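Local atomic coordinates of uncharacterized protein (Danio rerio, PDB entry 5HBA), a protein that probably serves as the A-chain of complement C1q, whose globular head would recognise targets in the innate immune response of zebrafish. Residues F6-E12 against T23-S29. Residues are numbered along the deposited sequence; the frame is centred on the assembly and turned at random.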
# COMPACT_ATOMS: atom_id res chain seq x y z
N PHE A 6 -6.49 7.58 10.38
CA PHE A 6 -5.76 6.92 11.46
C PHE A 6 -4.53 6.15 10.98
O PHE A 6 -4.44 5.73 9.82
CB PHE A 6 -6.68 5.97 12.24
CG PHE A 6 -7.01 4.71 11.50
CD1 PHE A 6 -6.17 3.60 11.59
CD2 PHE A 6 -8.15 4.62 10.73
CE1 PHE A 6 -6.45 2.43 10.89
CE2 PHE A 6 -8.46 3.45 10.03
CZ PHE A 6 -7.60 2.35 10.11
N SER A 7 -3.61 5.96 11.92
CA SER A 7 -2.44 5.13 11.71
C SER A 7 -2.10 4.50 13.05
O SER A 7 -1.77 5.21 14.02
CB SER A 7 -1.28 5.98 11.20
OG SER A 7 -0.14 5.18 10.97
N VAL A 8 -2.20 3.18 13.12
CA VAL A 8 -1.94 2.45 14.37
C VAL A 8 -0.85 1.41 14.19
O VAL A 8 -0.74 0.78 13.12
CB VAL A 8 -3.24 1.80 14.92
CG1 VAL A 8 -4.20 2.88 15.41
CG2 VAL A 8 -3.91 0.93 13.84
N LEU A 9 -0.03 1.23 15.23
CA LEU A 9 1.14 0.36 15.16
C LEU A 9 1.08 -0.76 16.19
O LEU A 9 0.69 -0.56 17.35
CB LEU A 9 2.41 1.20 15.37
CG LEU A 9 3.75 0.52 15.68
CD1 LEU A 9 4.29 -0.29 14.50
CD2 LEU A 9 4.77 1.56 16.12
N ARG A 10 1.47 -1.96 15.77
CA ARG A 10 1.63 -3.07 16.70
C ARG A 10 3.09 -3.46 16.71
O ARG A 10 3.61 -3.88 15.68
CB ARG A 10 0.80 -4.28 16.28
CG ARG A 10 0.95 -5.46 17.25
CD ARG A 10 0.30 -6.74 16.75
NE ARG A 10 0.58 -7.83 17.69
CZ ARG A 10 -0.24 -8.19 18.68
NH1 ARG A 10 -1.40 -7.57 18.85
NH2 ARG A 10 0.11 -9.19 19.49
N ASN A 11 3.74 -3.29 17.86
CA ASN A 11 5.13 -3.69 18.05
C ASN A 11 5.32 -4.17 19.48
O ASN A 11 5.58 -3.37 20.37
CB ASN A 11 6.09 -2.52 17.76
CG ASN A 11 7.56 -2.97 17.73
OD1 ASN A 11 7.87 -4.12 17.44
ND2 ASN A 11 8.46 -2.04 18.02
N GLU A 12 5.17 -5.47 19.68
CA GLU A 12 5.13 -6.04 21.03
C GLU A 12 5.55 -7.51 21.04
O GLU A 12 5.63 -8.17 19.99
CB GLU A 12 3.73 -5.88 21.64
CG GLU A 12 2.60 -6.30 20.71
CD GLU A 12 1.21 -6.03 21.29
OE1 GLU A 12 0.80 -6.77 22.21
OE2 GLU A 12 0.52 -5.10 20.82
N THR A 23 -4.66 -6.47 17.56
CA THR A 23 -4.69 -5.31 18.46
C THR A 23 -3.36 -4.56 18.38
O THR A 23 -2.35 -5.12 17.92
CB THR A 23 -5.07 -5.70 19.91
OG1 THR A 23 -4.08 -6.59 20.45
CG2 THR A 23 -6.45 -6.39 19.95
N PHE A 24 -3.35 -3.29 18.78
CA PHE A 24 -2.20 -2.42 18.55
C PHE A 24 -1.78 -1.73 19.86
O PHE A 24 -2.62 -1.49 20.71
CB PHE A 24 -2.54 -1.37 17.48
CG PHE A 24 -2.98 -1.97 16.15
CD1 PHE A 24 -4.31 -2.33 15.94
CD2 PHE A 24 -2.07 -2.17 15.12
CE1 PHE A 24 -4.72 -2.88 14.73
CE2 PHE A 24 -2.46 -2.73 13.90
CZ PHE A 24 -3.79 -3.08 13.70
N ASN A 25 -0.50 -1.42 20.02
CA ASN A 25 -0.04 -0.77 21.25
C ASN A 25 0.49 0.66 21.07
O ASN A 25 1.03 1.25 22.00
CB ASN A 25 0.99 -1.63 22.01
CG ASN A 25 2.25 -1.87 21.21
OD1 ASN A 25 2.22 -2.02 19.98
ND2 ASN A 25 3.39 -1.93 21.90
N ASP A 26 0.34 1.21 19.87
CA ASP A 26 0.75 2.60 19.62
C ASP A 26 -0.16 3.26 18.59
O ASP A 26 -0.36 2.74 17.49
CB ASP A 26 2.21 2.64 19.14
CG ASP A 26 2.81 4.04 19.23
OD1 ASP A 26 2.05 5.02 19.37
OD2 ASP A 26 4.05 4.15 19.18
N LYS A 27 -0.73 4.40 18.96
CA LYS A 27 -1.59 5.15 18.05
C LYS A 27 -0.82 6.35 17.50
O LYS A 27 -0.49 7.28 18.24
CB LYS A 27 -2.89 5.57 18.75
CG LYS A 27 -3.93 6.22 17.85
CD LYS A 27 -5.14 6.73 18.65
CE LYS A 27 -6.04 5.61 19.10
NZ LYS A 27 -7.49 6.02 19.12
N LEU A 28 -0.51 6.31 16.21
CA LEU A 28 0.27 7.37 15.57
C LEU A 28 -0.61 8.56 15.20
O LEU A 28 -0.22 9.72 15.38
CB LEU A 28 0.96 6.82 14.31
CG LEU A 28 2.36 6.22 14.49
CD1 LEU A 28 2.49 5.39 15.76
CD2 LEU A 28 2.73 5.40 13.28
N SER A 29 -1.79 8.26 14.70
CA SER A 29 -2.75 9.24 14.34
C SER A 29 -4.08 8.62 14.49
O SER A 29 -4.22 7.46 14.36
CB SER A 29 -2.57 9.67 12.92
OG SER A 29 -1.38 10.32 12.78
O HOH W 1 -1.94 -4.89 21.57
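Val8 drops its CG2 methyl over one face of the Phe24 ring, 3.7 Å from the centroid and 5° off the normal, a CH-pi contact in the tightly packed part of this pairing, on the buried face. The methyl sits between the backbone N and the carbonyl carbon (CG1 at chi1 -69°), and Phe126 and Ile37 close in on both residues. Arg10 runs extended alongside the Thr23 carbonyl, and its NH1 donates to Thr23 O at 2.8 Å, close to the guanidinium plane; Glu12 lays its carboxylate over one guanidinium face, a long charge contact to which no N-H points. An alanine in place of Arg10 would probably leave Thr23 O without this donor and the Glu12 carboxylate without its positive neighbour. The solvent side is looser: Asn25 OD1 takes the Asn11 N-H at 2.9 Å almost straight (175°), ND2 gives to Asn11 O, and a water links Glu12 OE2 to Thr23 OG1. Backbone bonds pair the strands antiparallel, with two classic beta bulges, Asn25-Asp26 opposite Leu9 and Leu28-Ser29 opposite Ser7, shifting the register. At this sheet edge within the chain, Leu9 and Leu28 pack against Leu76 of the second subunit, in the C1q jelly-roll sandwich.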